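Local coordinates for protein Phikz039 (Pseudomonas phage phikz, PDB 3ZBQ) that belongs to the tubulin/FtsZ family of cytoskeletal proteins, as the phage tubulin PhuZ, and is modelled with guanosine-5'-diphosphate, at residues D136-L141 / R301-M306; L189-L192 / E196-S199; A209-H214 / D238-A243; K213-P218 / V258-T263; F228-A233 / V253-V258. All coordinates share one frame; numbering follows the deposited sequence.

Contact 1 (D136-L141 / R301-M306); sequences DSDISL and RAKANM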
# COMPACT_ATOMS: atom_id res chain seq x y z
N ASP A 136 -0.44 6.41 15.64
CA ASP A 136 -0.63 6.16 17.08
C ASP A 136 0.55 6.63 17.93
O ASP A 136 0.48 6.56 19.16
CB ASP A 136 -0.97 4.69 17.37
CG ASP A 136 0.19 3.73 17.11
OD1 ASP A 136 1.09 4.07 16.32
OD2 ASP A 136 0.21 2.63 17.71
N SER A 137 1.61 7.11 17.29
CA SER A 137 2.72 7.71 18.03
C SER A 137 3.50 8.62 17.10
O SER A 137 3.26 8.63 15.89
CB SER A 137 3.66 6.64 18.60
OG SER A 137 4.40 6.01 17.56
N ASP A 138 4.43 9.38 17.67
CA ASP A 138 5.28 10.25 16.87
C ASP A 138 6.00 9.48 15.76
O ASP A 138 6.01 9.91 14.60
CB ASP A 138 6.29 10.98 17.75
CG ASP A 138 7.23 11.86 16.94
OD1 ASP A 138 6.74 12.70 16.16
OD2 ASP A 138 8.46 11.70 17.07
N ILE A 139 6.59 8.34 16.11
CA ILE A 139 7.36 7.57 15.13
C ILE A 139 6.48 7.00 14.00
O ILE A 139 6.85 7.07 12.83
CB ILE A 139 8.25 6.46 15.80
CG1 ILE A 139 9.30 5.92 14.81
CG2 ILE A 139 7.39 5.34 16.41
CD1 ILE A 139 10.36 5.01 15.45
N SER A 140 5.31 6.47 14.33
CA SER A 140 4.46 5.90 13.29
C SER A 140 3.85 6.99 12.40
O SER A 140 3.62 6.77 11.20
CB SER A 140 3.37 5.01 13.89
OG SER A 140 2.45 5.76 14.65
N LEU A 141 3.59 8.16 12.98
CA LEU A 141 3.12 9.29 12.18
C LEU A 141 4.23 9.76 11.25
O LEU A 141 3.99 10.07 10.09
CB LEU A 141 2.63 10.42 13.08
CG LEU A 141 2.34 11.78 12.42
CD1 LEU A 141 1.25 11.66 11.33
CD2 LEU A 141 1.92 12.78 13.48
N ARG A 301 3.26 20.18 18.81
CA ARG A 301 2.76 20.98 19.92
C ARG A 301 2.99 20.22 21.23
O ARG A 301 3.54 20.75 22.21
CB ARG A 301 1.26 21.23 19.71
CG ARG A 301 0.66 22.41 20.46
CD ARG A 301 -0.85 22.49 20.17
NE ARG A 301 -1.14 22.40 18.73
CZ ARG A 301 -2.15 21.71 18.20
NH1 ARG A 301 -2.99 21.03 18.98
NH2 ARG A 301 -2.32 21.70 16.87
N ALA A 302 2.58 18.95 21.25
CA ALA A 302 2.70 18.12 22.44
C ALA A 302 4.16 17.93 22.84
O ALA A 302 4.51 18.08 24.02
CB ALA A 302 2.04 16.78 22.22
N LYS A 303 5.00 17.59 21.87
CA LYS A 303 6.44 17.45 22.09
C LYS A 303 7.03 18.68 22.76
O LYS A 303 7.67 18.58 23.81
CB LYS A 303 7.16 17.29 20.75
CG LYS A 303 7.14 15.91 20.15
CD LYS A 303 7.80 15.99 18.78
CE LYS A 303 8.22 14.64 18.28
NZ LYS A 303 9.23 14.76 17.19
N ALA A 304 6.81 19.84 22.13
CA ALA A 304 7.34 21.11 22.63
C ALA A 304 6.89 21.44 24.05
O ALA A 304 7.57 22.18 24.76
CB ALA A 304 7.00 22.25 21.67
N ASN A 305 5.75 20.89 24.46
CA ASN A 305 5.24 21.15 25.80
C ASN A 305 5.62 20.11 26.85
O ASN A 305 5.20 20.22 28.01
CB ASN A 305 3.72 21.33 25.75
CG ASN A 305 3.32 22.75 25.45
OD1 ASN A 305 3.59 23.27 24.36
ND2 ASN A 305 2.67 23.39 26.41
N MET A 306 6.39 19.10 26.46
CA MET A 306 6.85 18.12 27.43
C MET A 306 7.85 18.77 28.38
O MET A 306 8.76 19.49 27.94
CB MET A 306 7.48 16.92 26.73
CG MET A 306 6.44 16.03 26.07
SD MET A 306 7.15 14.76 25.02
CE MET A 306 5.67 14.18 24.18
O HOH W 1 9.40 13.20 14.80

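Contact 2 (L189-L192 / E196-S199); sequences LVIL and EHQS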
# COMPACT_ATOMS: atom_id res chain seq x y z
N LEU A 189 -10.36 -6.51 -6.73
CA LEU A 189 -9.24 -6.35 -7.64
C LEU A 189 -8.89 -7.65 -8.36
O LEU A 189 -8.68 -7.65 -9.58
CB LEU A 189 -8.02 -5.80 -6.87
CG LEU A 189 -8.09 -4.31 -6.51
CD1 LEU A 189 -6.86 -3.90 -5.70
CD2 LEU A 189 -8.23 -3.44 -7.77
N VAL A 190 -8.84 -8.75 -7.61
CA VAL A 190 -8.57 -10.06 -8.22
C VAL A 190 -9.59 -10.37 -9.33
O VAL A 190 -9.22 -10.84 -10.41
CB VAL A 190 -8.55 -11.17 -7.16
CG1 VAL A 190 -8.58 -12.53 -7.82
CG2 VAL A 190 -7.30 -11.03 -6.29
N ILE A 191 -10.87 -10.11 -9.07
CA ILE A 191 -11.91 -10.26 -10.10
C ILE A 191 -11.65 -9.35 -11.31
O ILE A 191 -11.69 -9.79 -12.47
CB ILE A 191 -13.33 -9.97 -9.53
CG1 ILE A 191 -13.73 -11.03 -8.49
CG2 ILE A 191 -14.38 -9.91 -10.65
CD1 ILE A 191 -15.00 -10.69 -7.73
N LEU A 192 -11.39 -8.07 -11.04
CA LEU A 192 -11.12 -7.11 -12.12
C LEU A 192 -10.02 -7.60 -13.05
O LEU A 192 -10.12 -7.47 -14.27
CB LEU A 192 -10.75 -5.73 -11.57
CG LEU A 192 -10.42 -4.67 -12.64
CD1 LEU A 192 -11.64 -4.41 -13.54
CD2 LEU A 192 -9.91 -3.36 -12.02
N GLU A 196 -11.18 -12.80 -17.38
CA GLU A 196 -12.35 -13.57 -17.84
C GLU A 196 -13.50 -12.74 -18.40
O GLU A 196 -14.51 -13.30 -18.83
CB GLU A 196 -12.91 -14.42 -16.69
CG GLU A 196 -11.95 -15.45 -16.12
CD GLU A 196 -12.46 -16.07 -14.83
OE1 GLU A 196 -13.62 -15.79 -14.44
OE2 GLU A 196 -11.70 -16.83 -14.20
N HIS A 197 -13.37 -11.42 -18.40
CA HIS A 197 -14.51 -10.57 -18.71
C HIS A 197 -14.51 -10.12 -20.16
O HIS A 197 -13.48 -9.70 -20.68
CB HIS A 197 -14.55 -9.36 -17.77
CG HIS A 197 -14.35 -9.72 -16.34
ND1 HIS A 197 -15.22 -10.55 -15.66
CD2 HIS A 197 -13.38 -9.39 -15.46
CE1 HIS A 197 -14.79 -10.70 -14.41
NE2 HIS A 197 -13.68 -10.00 -14.27
N GLN A 198 -15.68 -10.21 -20.79
CA GLN A 198 -15.85 -9.81 -22.18
C GLN A 198 -15.51 -8.35 -22.36
O GLN A 198 -15.92 -7.51 -21.55
CB GLN A 198 -17.29 -10.02 -22.64
CG GLN A 198 -17.80 -11.43 -22.47
CD GLN A 198 -16.87 -12.45 -23.08
OE1 GLN A 198 -16.76 -12.56 -24.31
NE2 GLN A 198 -16.18 -13.21 -22.23
N SER A 199 -14.76 -8.05 -23.42
CA SER A 199 -14.41 -6.68 -23.81
C SER A 199 -13.40 -6.01 -22.89
O SER A 199 -13.12 -4.83 -23.05
CB SER A 199 -15.66 -5.80 -23.94
OG SER A 199 -16.50 -6.27 -24.99

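Contact 3 (A209-H214 / D238-A243); sequences AHFHKH and DPISIA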
# COMPACT_ATOMS: atom_id res chain seq x y z
N ALA A 209 -4.45 1.82 -15.84
CA ALA A 209 -3.48 2.08 -14.78
C ALA A 209 -2.41 3.07 -15.24
O ALA A 209 -1.97 3.93 -14.47
CB ALA A 209 -2.83 0.77 -14.34
N HIS A 210 -2.00 2.96 -16.50
CA HIS A 210 -0.95 3.82 -17.06
C HIS A 210 -1.55 4.94 -17.92
O HIS A 210 -1.14 5.15 -19.06
CB HIS A 210 0.05 2.98 -17.89
CG HIS A 210 0.82 2.00 -17.07
ND1 HIS A 210 1.55 0.97 -17.63
CD2 HIS A 210 0.97 1.88 -15.73
CE1 HIS A 210 2.12 0.27 -16.67
NE2 HIS A 210 1.79 0.80 -15.50
N PHE A 211 -2.52 5.64 -17.36
CA PHE A 211 -3.26 6.69 -18.06
C PHE A 211 -2.36 7.87 -18.46
O PHE A 211 -2.73 8.69 -19.29
CB PHE A 211 -4.37 7.20 -17.15
CG PHE A 211 -3.87 7.59 -15.78
CD1 PHE A 211 -3.35 8.86 -15.56
CD2 PHE A 211 -3.85 6.66 -14.75
CE1 PHE A 211 -2.84 9.21 -14.30
CE2 PHE A 211 -3.35 7.01 -13.51
CZ PHE A 211 -2.85 8.29 -13.29
N HIS A 212 -1.19 7.96 -17.83
CA HIS A 212 -0.28 9.07 -18.10
C HIS A 212 0.29 8.99 -19.51
O HIS A 212 0.83 9.97 -20.03
CB HIS A 212 0.86 9.06 -17.07
CG HIS A 212 1.76 7.88 -17.19
ND1 HIS A 212 1.34 6.59 -16.92
CD2 HIS A 212 3.06 7.78 -17.56
CE1 HIS A 212 2.34 5.75 -17.12
NE2 HIS A 212 3.39 6.44 -17.51
N LYS A 213 0.14 7.82 -20.15
CA LYS A 213 0.64 7.60 -21.50
C LYS A 213 -0.15 8.42 -22.51
O LYS A 213 0.32 8.67 -23.62
CB LYS A 213 0.56 6.12 -21.88
CG LYS A 213 1.59 5.20 -21.22
CD LYS A 213 1.09 3.74 -21.21
CE LYS A 213 1.10 3.11 -22.60
NZ LYS A 213 0.74 1.65 -22.53
N HIS A 214 -1.36 8.83 -22.13
CA HIS A 214 -2.31 9.39 -23.08
C HIS A 214 -2.88 10.73 -22.66
O HIS A 214 -3.67 11.33 -23.39
CB HIS A 214 -3.44 8.38 -23.31
CG HIS A 214 -2.93 7.02 -23.68
ND1 HIS A 214 -3.23 5.89 -22.96
CD2 HIS A 214 -2.10 6.63 -24.68
CE1 HIS A 214 -2.62 4.85 -23.51
NE2 HIS A 214 -1.93 5.27 -24.56
N ASP A 238 -13.15 14.77 -9.64
CA ASP A 238 -12.16 14.85 -10.71
C ASP A 238 -11.54 13.50 -11.09
O ASP A 238 -10.32 13.33 -11.04
CB ASP A 238 -11.05 15.85 -10.33
CG ASP A 238 -11.58 17.27 -10.15
OD1 ASP A 238 -12.75 17.53 -10.48
OD2 ASP A 238 -10.80 18.13 -9.68
N PRO A 239 -12.39 12.52 -11.48
CA PRO A 239 -11.81 11.21 -11.80
C PRO A 239 -10.90 11.27 -13.03
O PRO A 239 -11.23 11.93 -14.03
CB PRO A 239 -13.04 10.34 -12.08
CG PRO A 239 -14.10 11.32 -12.53
CD PRO A 239 -13.84 12.57 -11.73
N ILE A 240 -9.76 10.58 -12.96
CA ILE A 240 -8.82 10.53 -14.07
C ILE A 240 -9.06 9.31 -14.97
O ILE A 240 -9.18 9.43 -16.20
CB ILE A 240 -7.37 10.50 -13.56
CG1 ILE A 240 -7.06 11.80 -12.79
CG2 ILE A 240 -6.38 10.28 -14.71
CD1 ILE A 240 -5.80 11.73 -11.90
N SER A 241 -9.14 8.14 -14.35
CA SER A 241 -9.21 6.88 -15.09
C SER A 241 -10.15 5.91 -14.38
O SER A 241 -10.01 5.67 -13.17
CB SER A 241 -7.81 6.27 -15.23
OG SER A 241 -7.81 5.18 -16.13
N ILE A 242 -11.11 5.36 -15.11
CA ILE A 242 -12.08 4.47 -14.50
C ILE A 242 -12.19 3.15 -15.24
O ILE A 242 -12.26 3.12 -16.48
CB ILE A 242 -13.47 5.13 -14.35
CG1 ILE A 242 -14.44 4.17 -13.66
CG2 ILE A 242 -14.03 5.55 -15.71
CD1 ILE A 242 -15.76 4.80 -13.26
N ALA A 243 -12.18 2.06 -14.49
CA ALA A 243 -12.49 0.73 -15.03
C ALA A 243 -13.79 0.24 -14.41
O ALA A 243 -13.92 0.18 -13.19
CB ALA A 243 -11.38 -0.25 -14.73

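Contact 4 (K213-P218 / V258-T263); sequences KHHDVP and VLTRTT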
# COMPACT_ATOMS: atom_id res chain seq x y z
N LYS A 213 0.14 7.82 -20.15
CA LYS A 213 0.64 7.60 -21.50
C LYS A 213 -0.15 8.42 -22.51
O LYS A 213 0.32 8.67 -23.62
CB LYS A 213 0.56 6.12 -21.88
CG LYS A 213 1.59 5.20 -21.22
CD LYS A 213 1.09 3.74 -21.21
CE LYS A 213 1.10 3.11 -22.60
NZ LYS A 213 0.74 1.65 -22.53
N HIS A 214 -1.36 8.83 -22.13
CA HIS A 214 -2.31 9.39 -23.08
C HIS A 214 -2.88 10.73 -22.66
O HIS A 214 -3.67 11.33 -23.39
CB HIS A 214 -3.44 8.38 -23.31
CG HIS A 214 -2.93 7.02 -23.68
ND1 HIS A 214 -3.23 5.89 -22.96
CD2 HIS A 214 -2.10 6.63 -24.68
CE1 HIS A 214 -2.62 4.85 -23.51
NE2 HIS A 214 -1.93 5.27 -24.56
N HIS A 215 -2.49 11.21 -21.48
CA HIS A 215 -3.06 12.45 -20.97
C HIS A 215 -2.00 13.33 -20.35
O HIS A 215 -1.05 12.85 -19.74
CB HIS A 215 -4.16 12.17 -19.94
CG HIS A 215 -5.25 11.29 -20.47
ND1 HIS A 215 -6.22 11.75 -21.35
CD2 HIS A 215 -5.52 9.98 -20.27
CE1 HIS A 215 -7.03 10.76 -21.66
NE2 HIS A 215 -6.63 9.67 -21.02
N ASP A 216 -2.18 14.64 -20.50
CA ASP A 216 -1.28 15.62 -19.94
C ASP A 216 -1.61 15.80 -18.46
O ASP A 216 -2.23 16.79 -18.07
CB ASP A 216 -1.42 16.95 -20.68
CG ASP A 216 -0.40 17.98 -20.23
OD1 ASP A 216 0.59 17.59 -19.56
OD2 ASP A 216 -0.59 19.17 -20.55
N VAL A 217 -1.22 14.82 -17.65
CA VAL A 217 -1.42 14.87 -16.21
C VAL A 217 -0.08 14.74 -15.52
O VAL A 217 0.85 14.14 -16.07
CB VAL A 217 -2.37 13.75 -15.72
CG1 VAL A 217 -3.79 14.03 -16.16
CG2 VAL A 217 -1.90 12.39 -16.22
N PRO A 218 0.04 15.31 -14.31
CA PRO A 218 1.31 15.19 -13.59
C PRO A 218 1.59 13.73 -13.27
O PRO A 218 0.66 13.00 -12.90
CB PRO A 218 1.05 15.94 -12.27
CG PRO A 218 -0.15 16.81 -12.53
CD PRO A 218 -0.97 16.08 -13.56
N VAL A 258 -14.42 11.94 -17.65
CA VAL A 258 -13.25 11.20 -17.19
C VAL A 258 -12.26 11.11 -18.33
O VAL A 258 -12.65 11.18 -19.51
CB VAL A 258 -13.67 9.79 -16.65
CG1 VAL A 258 -14.09 8.86 -17.78
CG2 VAL A 258 -12.56 9.17 -15.82
N LEU A 259 -10.97 10.99 -18.02
CA LEU A 259 -9.95 11.03 -19.08
C LEU A 259 -9.82 9.69 -19.81
O LEU A 259 -9.80 9.65 -21.04
CB LEU A 259 -8.59 11.47 -18.54
CG LEU A 259 -8.60 12.81 -17.79
CD1 LEU A 259 -7.20 13.22 -17.39
CD2 LEU A 259 -9.24 13.89 -18.66
N THR A 260 -9.75 8.61 -19.05
CA THR A 260 -9.74 7.26 -19.60
C THR A 260 -10.86 6.43 -18.97
O THR A 260 -11.08 6.49 -17.76
CB THR A 260 -8.36 6.58 -19.41
OG1 THR A 260 -7.41 7.17 -20.31
CG2 THR A 260 -8.43 5.08 -19.69
N ARG A 261 -11.59 5.69 -19.80
CA ARG A 261 -12.61 4.78 -19.30
C ARG A 261 -12.48 3.43 -20.01
O ARG A 261 -12.32 3.36 -21.24
CB ARG A 261 -14.02 5.35 -19.49
CG ARG A 261 -15.16 4.44 -18.99
CD ARG A 261 -16.52 5.14 -19.01
NE ARG A 261 -17.56 4.32 -18.37
CZ ARG A 261 -18.43 3.55 -19.01
NH1 ARG A 261 -18.43 3.48 -20.34
NH2 ARG A 261 -19.32 2.84 -18.32
N THR A 262 -12.53 2.36 -19.24
CA THR A 262 -12.57 1.03 -19.84
C THR A 262 -13.63 0.20 -19.12
O THR A 262 -13.86 0.39 -17.92
CB THR A 262 -11.17 0.37 -19.83
OG1 THR A 262 -11.17 -0.78 -20.68
CG2 THR A 262 -10.77 -0.03 -18.42
N THR A 263 -14.30 -0.68 -19.86
CA THR A 263 -15.37 -1.49 -19.26
C THR A 263 -15.22 -2.97 -19.58
O THR A 263 -14.67 -3.33 -20.62
CB THR A 263 -16.78 -1.02 -19.71
OG1 THR A 263 -17.00 -1.37 -21.08
CG2 THR A 263 -16.93 0.48 -19.54
O HOH W 2 -5.37 5.46 -21.04

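Contact 5 (F228-A233 / V253-V258); sequences FDRQEA and VSISTV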
# COMPACT_ATOMS: atom_id res chain seq x y z
N PHE A 228 -18.75 0.09 -5.13
CA PHE A 228 -19.61 -1.08 -5.35
C PHE A 228 -21.00 -0.76 -5.91
O PHE A 228 -21.83 -1.67 -6.08
CB PHE A 228 -19.69 -1.93 -4.09
CG PHE A 228 -18.37 -2.51 -3.69
CD1 PHE A 228 -17.87 -3.63 -4.33
CD2 PHE A 228 -17.61 -1.90 -2.70
CE1 PHE A 228 -16.64 -4.15 -3.98
CE2 PHE A 228 -16.38 -2.42 -2.34
CZ PHE A 228 -15.89 -3.55 -2.97
N ASP A 229 -21.24 0.51 -6.22
CA ASP A 229 -22.41 0.91 -7.01
C ASP A 229 -22.16 2.20 -7.79
O ASP A 229 -21.10 2.83 -7.65
CB ASP A 229 -23.66 1.02 -6.13
CG ASP A 229 -23.53 2.06 -5.03
OD1 ASP A 229 -22.76 3.02 -5.17
OD2 ASP A 229 -24.23 1.91 -4.00
N ARG A 230 -23.13 2.60 -8.61
CA ARG A 230 -22.96 3.79 -9.46
C ARG A 230 -22.73 5.03 -8.62
O ARG A 230 -21.87 5.86 -8.93
CB ARG A 230 -24.20 3.99 -10.35
CG ARG A 230 -24.01 5.05 -11.43
CD ARG A 230 -25.34 5.45 -12.09
NE ARG A 230 -26.19 6.23 -11.18
CZ ARG A 230 -27.28 5.77 -10.57
NH1 ARG A 230 -27.70 4.52 -10.78
NH2 ARG A 230 -27.97 6.56 -9.76
N GLN A 231 -23.51 5.14 -7.55
CA GLN A 231 -23.50 6.33 -6.71
C GLN A 231 -22.16 6.56 -5.99
O GLN A 231 -21.74 7.70 -5.80
CB GLN A 231 -24.66 6.28 -5.72
CG GLN A 231 -26.04 6.19 -6.39
CD GLN A 231 -26.51 4.75 -6.67
OE1 GLN A 231 -25.71 3.81 -6.72
NE2 GLN A 231 -27.82 4.58 -6.85
N GLU A 232 -21.48 5.48 -5.61
CA GLU A 232 -20.17 5.61 -4.95
C GLU A 232 -19.13 6.11 -5.94
O GLU A 232 -18.30 6.96 -5.61
CB GLU A 232 -19.72 4.29 -4.31
CG GLU A 232 -20.52 3.89 -3.07
CD GLU A 232 -19.96 2.65 -2.39
OE1 GLU A 232 -19.14 1.93 -3.01
OE2 GLU A 232 -20.34 2.39 -1.23
N ALA A 233 -19.18 5.60 -7.17
CA ALA A 233 -18.25 6.06 -8.20
C ALA A 233 -18.51 7.53 -8.54
O ALA A 233 -17.57 8.29 -8.75
CB ALA A 233 -18.35 5.20 -9.44
N VAL A 253 -22.98 2.58 -18.85
CA VAL A 253 -23.21 4.01 -19.07
C VAL A 253 -22.14 4.81 -18.35
O VAL A 253 -21.94 4.63 -17.15
CB VAL A 253 -24.59 4.45 -18.55
CG1 VAL A 253 -24.79 5.95 -18.77
CG2 VAL A 253 -25.70 3.65 -19.21
N SER A 254 -21.46 5.71 -19.07
CA SER A 254 -20.43 6.55 -18.46
C SER A 254 -21.01 7.36 -17.30
O SER A 254 -22.11 7.91 -17.40
CB SER A 254 -19.80 7.48 -19.49
OG SER A 254 -18.69 8.16 -18.94
N ILE A 255 -20.28 7.42 -16.20
CA ILE A 255 -20.80 8.06 -14.99
C ILE A 255 -20.62 9.57 -15.01
O ILE A 255 -21.59 10.32 -14.90
CB ILE A 255 -20.17 7.42 -13.74
CG1 ILE A 255 -20.62 5.96 -13.67
CG2 ILE A 255 -20.56 8.20 -12.49
CD1 ILE A 255 -20.14 5.21 -12.45
N SER A 256 -19.38 10.02 -15.17
CA SER A 256 -19.06 11.44 -15.25
C SER A 256 -17.92 11.62 -16.24
O SER A 256 -17.31 10.64 -16.68
CB SER A 256 -18.66 11.97 -13.87
OG SER A 256 -17.50 11.31 -13.40
N THR A 257 -17.63 12.87 -16.58
CA THR A 257 -16.48 13.21 -17.41
C THR A 257 -15.21 12.59 -16.81
O THR A 257 -14.96 12.71 -15.61
CB THR A 257 -16.30 14.73 -17.48
OG1 THR A 257 -17.51 15.34 -17.94
CG2 THR A 257 -15.18 15.07 -18.42
N VAL A 258 -14.42 11.94 -17.65
CA VAL A 258 -13.25 11.20 -17.19
C VAL A 258 -12.26 11.11 -18.33
O VAL A 258 -12.65 11.18 -19.51
CB VAL A 258 -13.67 9.79 -16.65
CG1 VAL A 258 -14.09 8.86 -17.78
CG2 VAL A 258 -12.56 9.17 -15.82
O HOH W 3 -16.79 10.77 -10.28

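Contact 1 (D136-L141 / R301-M306)
Asp138 and Lys303 form a salt bridge between the N-terminal turn of helix 138-158 and the last turn of helix 284-304. This is a surface contact of a tubulin-like fold, joining a helix of the nucleotide-binding part to the long helix near the C terminus. Lys303 leaves its backbone with CG anti to the carbonyl carbon (chi1 -80°), and its chain then runs extended. CB, CG and CD have no close partner in 136-141. The first atom to meet Asp138 is CE, which lies 3.2 Å from Asp138 OD1. At the tip, Lys303 NZ is 3.2 Å from Asp138 OD2, and the hydrogen bond within this ion pair is weak. The two side chains cross at about a right angle. A water closes the small ring: it donates to Asp138 OD2 and accepts from Lys303 NZ. The strongest partner of the carboxylate is Arg142, at OD2; Arg296 pairs with OD1. Asp138 is thus shared among three positive groups, which would be expected to favour its charged form. Ser137 is the N-cap of helix 138-158; its OG takes a weak bond from Ser140 N. Ser140 OG in turn donates to Asp136 OD1 at 2.7 Å.

Contact 2 (L189-L192 / E196-S199)
His197 turns its ring back to the end of helix 175-192 and donates from NE2 to the carbonyl oxygen of Ile191. The arrangement is a side-chain to main-chain bond across the connection between helices 175-192 and 202-209 of this tubulin-like fold. The bond is short, 2.7 Å from His197 NE2 to Ile191 O, with an N-H...O angle of 155°. The oxygen lies almost in the ring plane, but the donor stands 47° out of the carbonyl plane and so is not on a lone pair.

The histidine conformation sets this up. CG is anti to the carbonyl carbon (chi1 -47°), and CB already points toward the helix. The ring therefore meets the last turn edge first. NE2 leads, and CD2 of His197 faces Leu192 O at 4.0 Å.

Ile191 takes part through one branch of its side chain. Its CG2 is anti to the backbone N and beside the carbonyl carbon, close to the bonded oxygen. From there the Ile191 CG2 methyl reaches His197 NE2 at 3.7 Å. The other branch, CG1 and CD1, leads away from the loop. Ile191 also packs on Met276, Leu245 and Tyr271. The CB of Leu192 points away from 196-199, and its side chain packs on Leu245 and Phe278. His197 itself touches Leu245 and Ala266, so the hydrogen bond is buried beside strand 239-246. A second ring atom, His197 CE1, approaches Ile191 CG2 at 3.9 Å.

Contact 3 (A209-H214 / D238-A243)
Phe211 lays one face of its ring against the CG2 methyl of Ile240. The contact packs the short 3-10 turn 211-213, which follows helix 202-209, onto a classic beta bulge in strand 239-246 of the tubulin-like C-terminal domain. In the bulge Ile240 and Ser241 both face Ile280 of the neighbouring strand. Both also send their CB atoms toward the turn, so the phenylalanine meets two consecutive residues. The methyl makes a CH-pi contact, with Ile240 CG2 3.8 Å from the Phe211 ring centroid and 27° off the normal. It sits offset toward the rim, and its closest ring atom is Phe211 CD1 at 3.5 Å. Phe211 CG is wedged between the backbone N and the carbonyl carbon (chi1 52°), a conformation that holds the ring over the bulge. Ile280 also touches Phe211.

Ser241 CB approaches the ring obliquely, 4.0 Å from Phe211 CD2. The Ser241 hydroxyl is bonded to the backbone oxygen of Trp208, which ties the bulge to helix 202-209. Within the turn, Lys213 N donates to His210 O, and His214 N donates to Phe211 O at 3.2 Å.

Contact 4 (K213-P218 / V258-T263)
Thr260 OG1 is gripped by His215 NE2 and by a water. The hydrogen bond between Thr260 OG1 and His215 NE2 is 2.7 Å long, and either atom could be the donor. The threonine oxygen lies near the plane of the imidazole, at its edge. The water, 2.8 Å from Thr260 OG1, passes the link on to His214 ND1 and meets that second ring in plane. Two consecutive histidines thus reach one hydroxyl, one directly and one through solvent.

The His215 ring is also held from both faces. Leu259 CB sits over the centre of one face, 3.5 Å from the ring centroid and only 8° off the normal, a CH-pi contact. His214 CB lies over the opposite face, nearer the rim. His215 CG is anti to its carbonyl carbon (chi1 -56°), which carries the ring across Leu259 toward Thr260. The side chains of Leu259 and His215 run alongside each other, pointing opposite ways. Farther out, Leu259 CD1 packs on Val217 CG1 at 3.7 Å. Between His215 and Val217, Asp216 is the centre of an inverse gamma turn.

This surface contact lays the loop between helix 202-209 and strand 222-227 along the start of strand 260-265. That strand is the outermost on its side of the sheet within the chain, and Thr260 pairs through its backbone with Ile240 and Ile242 of strand 239-246.

Contact 5 (F228-A233 / V253-V258)
Ile255 pushes the end of its side chain against the short helix 230-234, and this is the tight part of the contact. Its CD1 lies 3.5 Å from Ala233 CB, methyl to methyl. Ile255 CG1 is anti to the carbonyl carbon, and chi2 of -177° extends the chain, so that CD1 leads. Ala233 is buried, with Cys227 and His277 beside it. Ile255 also touches His277, so both residues touch the same histidine of strand 275-281.

The outer side is looser. Arg230 offers its backbone oxygen and the aliphatic base of its side chain: Arg230 O and Arg230 CG each lie 4.0 Å from Ile255 CD1. The two side chains cross at a slant. The arginine then bends at chi3 (71°), and one face of its guanidinium is covered by Gln231 CD, near the rim. Arg230 is exposed, and no direct hydrogen bond joins the two segments. A water lies between them instead, within bonding distance of Ala233 O and, at 3.2 Å, of Ser256 OG.

Asp229 is the N-cap of the helix, and its OD1 accepts from Glu232 N at 2.8 Å. Glu232 reaches back in return: its OE1 accepts from Phe228 N, one residue before the cap. The contact packs the loop between strands 239-246 and 260-265 on the short helix after strand 222-227, in the C-terminal domain of a tubulin-like fold.

In the fold
Contact 1 opens first, at 136-141, and closes last, at 301-306. The other four are nested inside its loop. It ties helix 138-158 to helix 284-304, and its nearest atoms lie about 23 Å from those of contact 2. Contact 2 then closes a short loop after helix 175-192, before contacts 3, 4 and 5 open. Contacts 3 and 4 start from the same part of the chain, sharing Lys213 and His214, and reach the neighbouring strands 239-246 and 260-265. Contact 5 is nested inside contact 4, shares Val258 with it, and crosses contact 3. Together contacts 3 to 5 bind loops and the short helix 230-234 to the edge of the sheet formed by strands 275-281, 239-246 and 260-265.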